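Local coordinates for protein thermostable monoacylglycerol lipase (Bacillus, PDB 4LHE) that hydrolyses monoacylglycerols, probably to glycerol and free fatty acid, as a heat-stable lipase of the alpha/beta hydrolase fold, probably through a catalytic serine, at residues S9-F14 and K155-E160; V23-G28 and E41-A46; A107-D112 and M174-A179; V123-I128 and H197-G202. One frame throughout, in Å; residues are numbered along the deposited sequence.

Contact 1. Residues S9-F14 and K155-E160; sequences SGAEPF and KELAYE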
loop_
_atom_site.group_PDB
_atom_site.type_symbol
_atom_site.label_atom_id
_atom_site.label_comp_id
_atom_site.label_asym_id
_atom_site.label_seq_id
_atom_site.Cartn_x
_atom_site.Cartn_y
_atom_site.Cartn_z
ATOM N N SER A 9 2.682 -16.063 -11.391
ATOM C CA SER A 9 4.100 -16.186 -11.101
ATOM C C SER A 9 4.660 -14.783 -10.810
ATOM O O SER A 9 4.504 -13.868 -11.618
ATOM C CB SER A 9 4.822 -16.822 -12.297
ATOM O OG SER A 9 6.164 -17.133 -11.962
ATOM N N GLY A 10 5.286 -14.612 -9.648
ATOM C CA GLY A 10 5.849 -13.328 -9.265
ATOM C C GLY A 10 4.991 -12.614 -8.235
ATOM O O GLY A 10 5.411 -11.618 -7.624
ATOM N N ALA A 11 3.784 -13.137 -8.041
ATOM C CA ALA A 11 2.790 -12.503 -7.183
ATOM C C ALA A 11 2.646 -13.223 -5.835
ATOM O O ALA A 11 1.701 -12.958 -5.076
ATOM C CB ALA A 11 1.452 -12.458 -7.902
ATOM N N GLU A 12 3.581 -14.124 -5.533
ATOM C CA GLU A 12 3.533 -14.869 -4.279
ATOM C C GLU A 12 3.871 -13.960 -3.098
ATOM O O GLU A 12 4.727 -13.066 -3.205
ATOM C CB GLU A 12 4.518 -16.049 -4.311
ATOM C CG GLU A 12 4.323 -17.025 -5.476
ATOM C CD GLU A 12 5.012 -16.560 -6.756
ATOM O OE1 GLU A 12 5.592 -15.450 -6.758
ATOM O OE2 GLU A 12 4.974 -17.306 -7.761
ATOM N N PRO A 13 3.205 -14.181 -1.957
ATOM C CA PRO A 13 3.601 -13.455 -0.741
ATOM C C PRO A 13 5.022 -13.822 -0.279
ATOM O O PRO A 13 5.603 -14.785 -0.778
ATOM C CB PRO A 13 2.555 -13.904 0.288
ATOM C CG PRO A 13 2.093 -15.258 -0.212
ATOM C CD PRO A 13 2.098 -15.128 -1.712
ATOM N N PHE A 14 5.567 -13.050 0.660
ATOM C CA PHE A 14 6.939 -13.227 1.113
ATOM C C PHE A 14 6.984 -13.060 2.624
ATOM O O PHE A 14 6.573 -12.024 3.155
ATOM C CB PHE A 14 7.874 -12.227 0.401
ATOM C CG PHE A 14 9.270 -12.172 0.974
ATOM C CD1 PHE A 14 10.140 -13.242 0.838
ATOM C CD2 PHE A 14 9.715 -11.042 1.638
ATOM C CE1 PHE A 14 11.425 -13.180 1.367
ATOM C CE2 PHE A 14 10.994 -10.983 2.170
ATOM C CZ PHE A 14 11.846 -12.050 2.033
ATOM N N LYS A 155 8.386 -3.639 -14.336
ATOM C CA LYS A 155 6.966 -3.663 -14.655
ATOM C C LYS A 155 6.118 -4.083 -13.463
ATOM O O LYS A 155 6.613 -4.708 -12.520
ATOM C CB LYS A 155 6.711 -4.588 -15.858
ATOM C CG LYS A 155 6.764 -6.073 -15.518
ATOM C CD LYS A 155 7.195 -6.914 -16.718
ATOM C CE LYS A 155 6.991 -8.413 -16.458
ATOM N NZ LYS A 155 7.645 -8.865 -15.205
ATOM N N GLU A 156 4.843 -3.708 -13.507
ATOM C CA GLU A 156 3.849 -4.164 -12.546
ATOM C C GLU A 156 3.266 -5.465 -13.078
ATOM O O GLU A 156 3.345 -5.722 -14.282
ATOM C CB GLU A 156 2.718 -3.135 -12.464
ATOM C CG GLU A 156 2.709 -2.258 -11.232
ATOM C CD GLU A 156 1.512 -1.314 -11.237
ATOM O OE1 GLU A 156 1.017 -0.968 -10.137
ATOM O OE2 GLU A 156 1.069 -0.917 -12.349
ATOM N N LEU A 157 2.677 -6.280 -12.202
ATOM C CA LEU A 157 1.919 -7.455 -12.644
ATOM C C LEU A 157 0.429 -7.226 -12.413
ATOM O O LEU A 157 -0.316 -8.176 -12.153
ATOM C CB LEU A 157 2.330 -8.720 -11.889
ATOM C CG LEU A 157 3.792 -9.144 -11.758
ATOM C CD1 LEU A 157 3.837 -10.494 -11.108
ATOM C CD2 LEU A 157 4.515 -9.199 -13.099
ATOM N N ALA A 158 -0.004 -5.970 -12.490
ATOM C CA ALA A 158 -1.411 -5.617 -12.254
ATOM C C ALA A 158 -2.333 -6.076 -13.389
ATOM O O ALA A 158 -1.895 -6.229 -14.534
ATOM C CB ALA A 158 -1.541 -4.117 -12.028
ATOM N N TYR A 159 -3.609 -6.292 -13.068
ATOM C CA TYR A 159 -4.592 -6.774 -14.047
ATOM C C TYR A 159 -4.748 -5.791 -15.220
ATOM O O TYR A 159 -4.374 -4.618 -15.109
ATOM C CB TYR A 159 -5.959 -6.968 -13.379
ATOM C CG TYR A 159 -6.000 -7.965 -12.229
ATOM C CD1 TYR A 159 -5.364 -9.202 -12.319
ATOM C CD2 TYR A 159 -6.691 -7.664 -11.062
ATOM C CE1 TYR A 159 -5.416 -10.110 -11.271
ATOM C CE2 TYR A 159 -6.748 -8.559 -10.015
ATOM C CZ TYR A 159 -6.109 -9.774 -10.130
ATOM O OH TYR A 159 -6.173 -10.661 -9.090
ATOM N N GLU A 160 -5.318 -6.253 -16.332
ATOM C CA GLU A 160 -5.559 -5.365 -17.474
ATOM C C GLU A 160 -6.955 -4.740 -17.435
ATOM O O GLU A 160 -7.231 -3.769 -18.144
ATOM C CB GLU A 160 -5.360 -6.112 -18.786
ATOM C CG GLU A 160 -4.890 -5.221 -19.923
ATOM C CD GLU A 160 -3.618 -5.740 -20.556
ATOM O OE1 GLU A 160 -3.713 -6.452 -21.583
ATOM O OE2 GLU A 160 -2.528 -5.445 -20.019
#
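One methyl group of L157 meets the loop S9-A11 and carries the whole of this contact. Its CD1 sits 3.5 Å from S9 O; on the following peptide it lies 3.8 Å from G10 C and 4.0 Å from A11 N. The A11 methyl group faces the same atom more loosely, with A11 CB 4.5 Å from L157 CD1. The leucine reaches this far because CG stands anti to its own carbonyl carbon (chi1 -51°) and CD1 continues the chain in an extended line. G10 supplies the surface on which the methyl lands. A side chain there would point at L157 and run into CD1, and at the backbone angles of G10 it would also jam against S9 O.

A second shell holds the G10 turn in shape. The E12 carboxylate folds back on G10 N with two weak hydrogen bonds, G10 N to E12 OE1 at 3.0 Å and G10 N to E12 OE2 at 3.3 Å, the second the straighter. R37 NH2 binds both G10 O and E12 O, while A11 rests on T32. On the other side Y159 OH is tied to G57 O and T60 N, and E156 OE2 to S147 OG. The loop 155-160 belongs to the long insertion between strands 115-119 and 188-193, the place where relatives of this lipase carry their cap.

With only 91 Å² buried and no hydrogen bond across it, the junction sets a leucine methyl against peptide backbone and the A11 methyl, a touch with little directional constraint.

Contact 2. Residues V23-G28 and E41-A46; sequences VLLVHG and EAYAKA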
loop_
_atom_site.group_PDB
_atom_site.type_symbol
_atom_site.label_atom_id
_atom_site.label_comp_id
_atom_site.label_asym_id
_atom_site.label_seq_id
_atom_site.Cartn_x
_atom_site.Cartn_y
_atom_site.Cartn_z
ATOM N N VAL A 23 8.428 -5.644 9.856
ATOM C CA VAL A 23 7.858 -4.741 8.874
ATOM C C VAL A 23 6.763 -5.450 8.068
ATOM O O VAL A 23 7.011 -6.483 7.431
ATOM C CB VAL A 23 8.916 -4.165 7.904
ATOM C CG1 VAL A 23 8.275 -3.103 7.043
ATOM C CG2 VAL A 23 10.077 -3.550 8.668
ATOM N N LEU A 24 5.560 -4.883 8.107
ATOM C CA LEU A 24 4.445 -5.331 7.267
ATOM C C LEU A 24 4.452 -4.463 6.009
ATOM O O LEU A 24 4.462 -3.225 6.120
ATOM C CB LEU A 24 3.129 -5.104 8.021
ATOM C CG LEU A 24 1.841 -5.529 7.329
ATOM C CD1 LEU A 24 1.850 -7.002 7.156
ATOM C CD2 LEU A 24 0.610 -5.097 8.141
ATOM N N LEU A 25 4.452 -5.084 4.826
ATOM C CA LEU A 25 4.407 -4.315 3.571
ATOM C C LEU A 25 3.119 -4.562 2.779
ATOM O O LEU A 25 2.764 -5.711 2.501
ATOM C CB LEU A 25 5.613 -4.643 2.692
ATOM C CG LEU A 25 6.998 -4.351 3.274
ATOM C CD1 LEU A 25 7.522 -5.558 4.031
ATOM C CD2 LEU A 25 7.971 -3.972 2.163
ATOM N N VAL A 26 2.421 -3.492 2.416
ATOM C CA VAL A 26 1.105 -3.644 1.813
ATOM C C VAL A 26 1.085 -3.132 0.380
ATOM O O VAL A 26 1.251 -1.927 0.147
ATOM C CB VAL A 26 0.020 -2.942 2.644
ATOM C CG1 VAL A 26 -1.366 -3.436 2.218
ATOM C CG2 VAL A 26 0.227 -3.216 4.150
ATOM N N HIS A 27 0.870 -4.043 -0.574
ATOM C CA HIS A 27 0.817 -3.666 -1.992
ATOM C C HIS A 27 -0.489 -2.947 -2.310
ATOM O O HIS A 27 -1.358 -2.835 -1.437
ATOM C CB HIS A 27 1.064 -4.865 -2.929
ATOM C CG HIS A 27 -0.023 -5.911 -2.928
ATOM N ND1 HIS A 27 -1.168 -5.796 -3.691
ATOM C CD2 HIS A 27 -0.106 -7.111 -2.309
ATOM C CE1 HIS A 27 -1.914 -6.876 -3.524
ATOM N NE2 HIS A 27 -1.296 -7.692 -2.693
ATOM N N GLY A 28 -0.622 -2.446 -3.541
ATOM C CA GLY A 28 -1.749 -1.597 -3.894
ATOM C C GLY A 28 -2.953 -2.271 -4.547
ATOM O O GLY A 28 -3.007 -3.490 -4.666
ATOM N N GLU A 41 12.693 -7.541 0.648
ATOM C CA GLU A 41 13.981 -8.225 0.610
ATOM C C GLU A 41 15.113 -7.416 1.242
ATOM O O GLU A 41 15.888 -7.958 2.039
ATOM C CB GLU A 41 14.330 -8.695 -0.815
ATOM C CG GLU A 41 13.397 -9.819 -1.317
ATOM C CD GLU A 41 13.700 -10.276 -2.742
ATOM O OE1 GLU A 41 14.718 -9.835 -3.319
ATOM O OE2 GLU A 41 12.925 -11.101 -3.288
ATOM N N ALA A 42 15.203 -6.128 0.906
ATOM C CA ALA A 42 16.149 -5.220 1.575
ATOM C C ALA A 42 15.965 -5.089 3.099
ATOM O O ALA A 42 16.962 -5.003 3.830
ATOM C CB ALA A 42 16.136 -3.852 0.923
ATOM N N TYR A 43 14.722 -5.069 3.589
ATOM C CA TYR A 43 14.504 -4.955 5.042
ATOM C C TYR A 43 14.845 -6.269 5.768
ATOM O O TYR A 43 15.364 -6.259 6.889
ATOM C CB TYR A 43 13.073 -4.492 5.379
ATOM C CG TYR A 43 12.645 -3.188 4.705
ATOM C CD1 TYR A 43 13.579 -2.246 4.289
ATOM C CD2 TYR A 43 11.303 -2.923 4.471
ATOM C CE1 TYR A 43 13.179 -1.059 3.664
ATOM C CE2 TYR A 43 10.900 -1.755 3.855
ATOM C CZ TYR A 43 11.840 -0.831 3.449
ATOM O OH TYR A 43 11.414 0.330 2.821
ATOM N N ALA A 44 14.545 -7.385 5.116
ATOM C CA ALA A 44 14.893 -8.704 5.635
ATOM C C ALA A 44 16.416 -8.846 5.747
ATOM O O ALA A 44 16.938 -9.342 6.749
ATOM C CB ALA A 44 14.311 -9.779 4.740
ATOM N N LYS A 45 17.130 -8.394 4.721
ATOM C CA LYS A 45 18.595 -8.421 4.755
ATOM C C LYS A 45 19.171 -7.505 5.855
ATOM O O LYS A 45 20.233 -7.780 6.425
ATOM C CB LYS A 45 19.183 -8.090 3.374
ATOM C CG LYS A 45 20.714 -7.935 3.362
ATOM C CD LYS A 45 21.438 -9.235 3.780
ATOM C CE LYS A 45 22.592 -8.993 4.772
ATOM N NZ LYS A 45 23.708 -8.181 4.193
ATOM N N ALA A 46 18.466 -6.431 6.185
ATOM C CA ALA A 46 18.939 -5.559 7.255
ATOM C C ALA A 46 18.632 -6.126 8.643
ATOM O O ALA A 46 18.975 -5.512 9.638
ATOM C CB ALA A 46 18.344 -4.192 7.113
#
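Y43 brings the CD2-CE2 flank of its ring between V23 CG1 and L25 CD2, and these three buried residues make up the tight part of the contact. V23 CG1 approaches Y43 CD2 to 4.0 Å, the two side chains crossing at about a right angle. L25 CD2 comes just as near to the neighbouring ring atom, Y43 CE2, and stays 4.2 Å from Y43 CD2, so that this flank is straddled, one methyl on either side of the ring plane. V23 presents CG1 because that branch is anti to the backbone N (chi1 -172°). The contact is wholly apolar and no hydrogen bond crosses it.

Round the other sides of the helix the character changes. E41 and K45 stand exposed to solvent, and A42 and A44 are partly so; none of them touches the strand. At its far end the strand likewise leaves the helix behind, running into H27, whose ND1 donates to a lone pair of G28 O at 3.1 Å while NE2 binds L55 N. A histidine-glycine pair at this point is, as in many lipases, the probable start of the oxyanion-hole loop.

Strand 21-26, helix 37-45 and strand 49-52 form a beta-alpha-beta crossover, and this contact is where its helix packs on its first strand. F245 of helix 234-247 meets Y43 edge to face and also touches V23. On the reverse face of the sheet, L24 and V26 lie under helices 70-87 and 98-109, while strands 49-52 and 90-96 flank the strand on its two edges.

Contact 3. Residues A107-D112 and M174-A179; sequences AEHHPD and MAQTKA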
loop_
_atom_site.group_PDB
_atom_site.type_symbol
_atom_site.label_atom_id
_atom_site.label_comp_id
_atom_site.label_asym_id
_atom_site.label_seq_id
_atom_site.Cartn_x
_atom_site.Cartn_y
_atom_site.Cartn_z
ATOM N N ALA A 107 -3.093 1.649 11.306
ATOM C CA ALA A 107 -2.568 2.502 12.363
ATOM C C ALA A 107 -3.735 3.070 13.189
ATOM O O ALA A 107 -3.642 3.193 14.417
ATOM C CB ALA A 107 -1.702 3.625 11.768
ATOM N N GLU A 108 -4.836 3.400 12.508
ATOM C CA GLU A 108 -6.058 3.867 13.172
ATOM C C GLU A 108 -6.666 2.837 14.127
ATOM O O GLU A 108 -7.328 3.199 15.106
ATOM C CB GLU A 108 -7.104 4.285 12.126
ATOM C CG GLU A 108 -6.699 5.512 11.341
ATOM C CD GLU A 108 -7.491 5.700 10.080
ATOM O OE1 GLU A 108 -8.383 4.881 9.805
ATOM O OE2 GLU A 108 -7.235 6.681 9.363
ATOM N N HIS A 109 -6.451 1.558 13.844
ATOM C CA HIS A 109 -7.060 0.498 14.638
ATOM C C HIS A 109 -6.113 -0.121 15.663
ATOM O O HIS A 109 -6.564 -0.776 16.612
ATOM C CB HIS A 109 -7.640 -0.588 13.724
ATOM C CG HIS A 109 -8.896 -0.181 13.022
ATOM N ND1 HIS A 109 -8.971 0.926 12.206
ATOM C CD2 HIS A 109 -10.132 -0.741 13.008
ATOM C CE1 HIS A 109 -10.196 1.037 11.722
ATOM N NE2 HIS A 109 -10.920 0.036 12.196
ATOM N N HIS A 110 -4.810 0.079 15.475
ATOM C CA HIS A 110 -3.800 -0.456 16.391
ATOM C C HIS A 110 -2.695 0.579 16.712
ATOM O O HIS A 110 -1.636 0.570 16.074
ATOM C CB HIS A 110 -3.096 -1.696 15.788
ATOM C CG HIS A 110 -4.011 -2.805 15.350
ATOM N ND1 HIS A 110 -4.476 -3.776 16.214
ATOM C CD2 HIS A 110 -4.482 -3.141 14.122
ATOM C CE1 HIS A 110 -5.230 -4.634 15.547
ATOM N NE2 HIS A 110 -5.251 -4.270 14.275
ATOM N N PRO A 111 -2.920 1.481 17.683
ATOM C CA PRO A 111 -1.765 2.334 18.024
ATOM C C PRO A 111 -0.590 1.671 18.785
ATOM O O PRO A 111 0.317 2.373 19.237
ATOM C CB PRO A 111 -2.391 3.489 18.825
ATOM C CG PRO A 111 -3.812 3.072 19.113
ATOM C CD PRO A 111 -4.201 2.124 18.027
ATOM N N ASP A 112 -0.572 0.349 18.906
ATOM C CA ASP A 112 0.655 -0.310 19.347
ATOM C C ASP A 112 1.704 -0.266 18.220
ATOM O O ASP A 112 2.891 -0.526 18.434
ATOM C CB ASP A 112 0.391 -1.752 19.790
ATOM C CG ASP A 112 -0.068 -2.640 18.648
ATOM O OD1 ASP A 112 -1.299 -2.836 18.512
ATOM O OD2 ASP A 112 0.794 -3.144 17.886
ATOM N N MET A 174 -11.318 4.435 1.348
ATOM C CA MET A 174 -10.671 5.740 1.497
ATOM C C MET A 174 -11.469 6.656 2.442
ATOM O O MET A 174 -10.888 7.444 3.196
ATOM C CB MET A 174 -10.454 6.418 0.140
ATOM C CG MET A 174 -9.534 5.662 -0.821
ATOM S SD MET A 174 -9.221 6.657 -2.287
ATOM C CE MET A 174 -8.582 5.453 -3.433
ATOM N N ALA A 175 -12.794 6.526 2.413
ATOM C CA ALA A 175 -13.672 7.364 3.232
ATOM C C ALA A 175 -13.519 7.037 4.704
ATOM O O ALA A 175 -13.335 7.930 5.526
ATOM C CB ALA A 175 -15.131 7.191 2.800
ATOM N N GLN A 176 -13.631 5.755 5.036
ATOM C CA GLN A 176 -13.506 5.307 6.414
ATOM C C GLN A 176 -12.089 5.596 6.930
ATOM O O GLN A 176 -11.895 5.784 8.135
ATOM C CB GLN A 176 -13.836 3.804 6.514
ATOM C CG GLN A 176 -14.499 3.365 7.823
ATOM C CD GLN A 176 -14.348 1.865 8.105
ATOM O OE1 GLN A 176 -13.790 1.463 9.137
ATOM N NE2 GLN A 176 -14.854 1.033 7.195
ATOM N N THR A 177 -11.108 5.657 6.020
ATOM C CA THR A 177 -9.705 5.895 6.410
ATOM C C THR A 177 -9.418 7.373 6.643
ATOM O O THR A 177 -8.877 7.755 7.677
ATOM C CB THR A 177 -8.699 5.361 5.355
ATOM O OG1 THR A 177 -8.878 3.950 5.185
ATOM C CG2 THR A 177 -7.269 5.633 5.790
ATOM N N LYS A 178 -9.778 8.205 5.677
ATOM C CA LYS A 178 -9.580 9.641 5.804
ATOM C C LYS A 178 -10.324 10.207 7.019
ATOM O O LYS A 178 -9.797 11.050 7.748
ATOM C CB LYS A 178 -10.069 10.329 4.538
ATOM C CG LYS A 178 -9.978 11.836 4.577
ATOM C CD LYS A 178 -10.646 12.383 3.335
ATOM C CE LYS A 178 -10.425 13.869 3.169
ATOM N NZ LYS A 178 -10.593 14.243 1.732
ATOM N N ALA A 179 -11.544 9.725 7.235
ATOM C CA ALA A 179 -12.365 10.176 8.357
ATOM C C ALA A 179 -11.663 9.967 9.694
ATOM O O ALA A 179 -11.809 10.772 10.623
ATOM C CB ALA A 179 -13.712 9.456 8.348
#
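E108 reaches T177 with its CG anti to its own carbonyl carbon (chi1 -67°) and the chain extended beyond it, which carries the carboxyl group straight across to the other helix. There E108 OE2 lies 2.6 Å from T177 O. Two oxygens so close suggest that the acid probably carries a proton, and the nearby C-terminal part of helix 164-179 might shift its ionisation the same way. The threonine's methyl, placed anti to its backbone N, rests beside the same atom, T177 CG2 to E108 OE2 measuring 3.7 Å, while T177 OG1 is bound to L173 O within its own helix.

At the rim H109 and Q176 meet more loosely: Q176 OE1 stands at the edge of the imidazole, near its plane, 4.4 Å from H109 NE2. The ring is steadied by Y105, on which it stacks and to whose carbonyl O its ND1 bonds. Replacing E108 by an alanine would probably leave T177 O without its acid partner and open a gap between the helices.

Across 131 Å², the contact joins the C-terminal part of helix 98-109 to that of helix 164-179. T177 also lies on T101, L104 and Y105, E108 reaches K180 and I184 in the following loop, and beyond the turn H110 stacks on Y81 of helix 70-87.

Contact 4. Residues V123-I128 and H197-G202; sequences VDIPAI and HVVPPG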
loop_
_atom_site.group_PDB
_atom_site.type_symbol
_atom_site.label_atom_id
_atom_site.label_comp_id
_atom_site.label_asym_id
_atom_site.label_seq_id
_atom_site.Cartn_x
_atom_site.Cartn_y
_atom_site.Cartn_z
ATOM N N VAL A 123 -6.183 8.791 -0.297
ATOM C CA VAL A 123 -7.110 9.174 0.774
ATOM C C VAL A 123 -8.329 9.950 0.247
ATOM O O VAL A 123 -9.428 9.878 0.816
ATOM C CB VAL A 123 -6.349 9.944 1.895
ATOM C CG1 VAL A 123 -7.172 11.078 2.455
ATOM C CG2 VAL A 123 -5.899 8.981 3.001
ATOM N N ASP A 124 -8.142 10.659 -0.859
ATOM C CA ASP A 124 -9.240 11.388 -1.492
ATOM C C ASP A 124 -9.018 11.514 -3.009
ATOM O O ASP A 124 -8.345 12.442 -3.462
ATOM C CB ASP A 124 -9.378 12.776 -0.849
ATOM C CG ASP A 124 -10.464 13.633 -1.498
ATOM O OD1 ASP A 124 -11.519 13.079 -1.894
ATOM O OD2 ASP A 124 -10.261 14.866 -1.606
ATOM N N ILE A 125 -9.570 10.584 -3.791
ATOM C CA ILE A 125 -9.413 10.639 -5.250
ATOM C C ILE A 125 -10.657 11.188 -5.952
ATOM O O ILE A 125 -11.692 10.517 -6.005
ATOM C CB ILE A 125 -9.084 9.261 -5.877
ATOM C CG1 ILE A 125 -7.850 8.627 -5.227
ATOM C CG2 ILE A 125 -8.874 9.396 -7.381
ATOM C CD1 ILE A 125 -7.289 7.457 -6.032
ATOM N N PRO A 126 -10.551 12.416 -6.490
ATOM C CA PRO A 126 -11.586 13.059 -7.308
ATOM C C PRO A 126 -12.011 12.153 -8.452
ATOM O O PRO A 126 -13.158 11.707 -8.507
ATOM C CB PRO A 126 -10.866 14.299 -7.872
ATOM C CG PRO A 126 -9.385 14.060 -7.617
ATOM C CD PRO A 126 -9.364 13.277 -6.351
ATOM N N ALA A 127 -11.072 11.885 -9.355
ATOM C CA ALA A 127 -11.321 11.027 -10.501
ATOM C C ALA A 127 -11.194 9.553 -10.112
ATOM O O ALA A 127 -10.153 8.926 -10.323
ATOM C CB ALA A 127 -10.368 11.380 -11.627
ATOM N N ILE A 128 -12.268 9.031 -9.524
ATOM C CA ILE A 128 -12.401 7.629 -9.133
ATOM C C ILE A 128 -12.024 6.735 -10.310
ATOM O O ILE A 128 -10.990 6.054 -10.308
ATOM C CB ILE A 128 -13.879 7.315 -8.752
ATOM C CG1 ILE A 128 -14.683 8.601 -8.502
ATOM C CG2 ILE A 128 -13.961 6.389 -7.546
ATOM C CD1 ILE A 128 -14.503 9.199 -7.110
ATOM N N HIS A 197 0.784 10.466 -11.385
ATOM C CA HIS A 197 -0.331 10.764 -12.295
ATOM C C HIS A 197 -1.573 9.936 -11.958
ATOM O O HIS A 197 -2.520 9.887 -12.749
ATOM C CB HIS A 197 0.042 10.492 -13.763
ATOM C CG HIS A 197 1.388 11.017 -14.175
ATOM N ND1 HIS A 197 2.454 10.181 -14.457
ATOM C CD2 HIS A 197 1.832 12.277 -14.378
ATOM C CE1 HIS A 197 3.502 10.913 -14.799
ATOM N NE2 HIS A 197 3.155 12.188 -14.760
ATOM N N VAL A 198 -1.562 9.278 -10.797
ATOM C CA VAL A 198 -2.686 8.447 -10.358
ATOM C C VAL A 198 -3.319 8.991 -9.086
ATOM O O VAL A 198 -4.527 9.227 -9.038
ATOM C CB VAL A 198 -2.259 6.984 -10.113
ATOM C CG1 VAL A 198 -3.434 6.162 -9.607
ATOM C CG2 VAL A 198 -1.696 6.380 -11.383
ATOM N N VAL A 199 -2.490 9.180 -8.059
ATOM C CA VAL A 199 -2.921 9.733 -6.775
ATOM C C VAL A 199 -2.331 11.133 -6.661
ATOM O O VAL A 199 -1.126 11.307 -6.806
ATOM C CB VAL A 199 -2.442 8.853 -5.587
ATOM C CG1 VAL A 199 -2.753 9.519 -4.256
ATOM C CG2 VAL A 199 -3.102 7.481 -5.643
ATOM N N PRO A 200 -3.187 12.147 -6.458
ATOM C CA PRO A 200 -2.726 13.546 -6.429
ATOM C C PRO A 200 -1.787 13.759 -5.252
ATOM O O PRO A 200 -2.109 13.299 -4.151
ATOM C CB PRO A 200 -4.021 14.338 -6.204
ATOM C CG PRO A 200 -5.146 13.403 -6.668
ATOM C CD PRO A 200 -4.650 12.031 -6.297
ATOM N N PRO A 201 -0.641 14.429 -5.472
ATOM C CA PRO A 201 0.359 14.579 -4.406
ATOM C C PRO A 201 -0.195 15.286 -3.168
ATOM O O PRO A 201 0.363 15.139 -2.075
ATOM C CB PRO A 201 1.450 15.431 -5.063
ATOM C CG PRO A 201 1.294 15.193 -6.529
ATOM C CD PRO A 201 -0.179 15.012 -6.744
ATOM N N GLY A 202 -1.284 16.035 -3.340
ATOM C CA GLY A 202 -1.904 16.736 -2.235
ATOM C C GLY A 202 -2.410 15.798 -1.149
ATOM O O GLY A 202 -2.680 16.246 -0.033
#
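I125 and V199 meet beside the probable Ser-His-Asp triad, S97, H226 and D196, where the loop after strand 115-119 runs past the one that carries the probable acid. I125 CD1 makes the approach, lying 4.2 Å from V199 CG2 and 4.4 Å from V198 O. The isoleucine gets there through a chain extended out to CD1 (chi2 -166°), although its CB does not itself point at the opposite loop. Further along, two proline rings come together, P126 CD to P200 CG at 4.2 Å, with P126 on the exposed side. All of this is apolar or backbone contact, spread over 168 Å² without a hydrogen bond across it.

The probable acid, D196, follows strand 188-193, as is usual in the alpha/beta hydrolase fold, and its loop leads into helix 202-210. V198 N and V199 N both donate to D196 OD1, so the backbone that offers its surface to I125 also grips the probable triad carboxylate. V199 in turn touches S97 and H226. V198 touches H226 too, and its side chain lies about 4 Å from a bound sulfate ion, which probably came from the crystallisation liquor.

The first loop is held in its own way. V123 N and D124 N share N203 OD1 at the start of helix 202-210, and I125 is backed by M174 of helix 164-179. Past P126 the chain bends through an inverse gamma turn centred on A127, where the bond from I128 N to P126 O is weak.

Overall arrangement
Two pairs of neighbours emerge. Contacts 1 and 2 have centres 15 Å apart and touch where F14 CE2 lies 4.1 Å from E41 N. Contacts 3 and 4, with centres 18 Å apart, meet more firmly: M174 CE is 3.5 Å from I125 CD1, and a long, weak ion pair joins K178 NZ to D124 OD2 at 3.4 Å. Between the pairs nothing touches; contacts 1 and 3 lie about 26 Å apart between centres, on opposite sides of the chain's centre. Segments 155-160, 174-179 and 123-128 all lie between strands 115-119 and 188-193, the region in which relatives carry their cap, and contact 4 brings that region beside the probable triad.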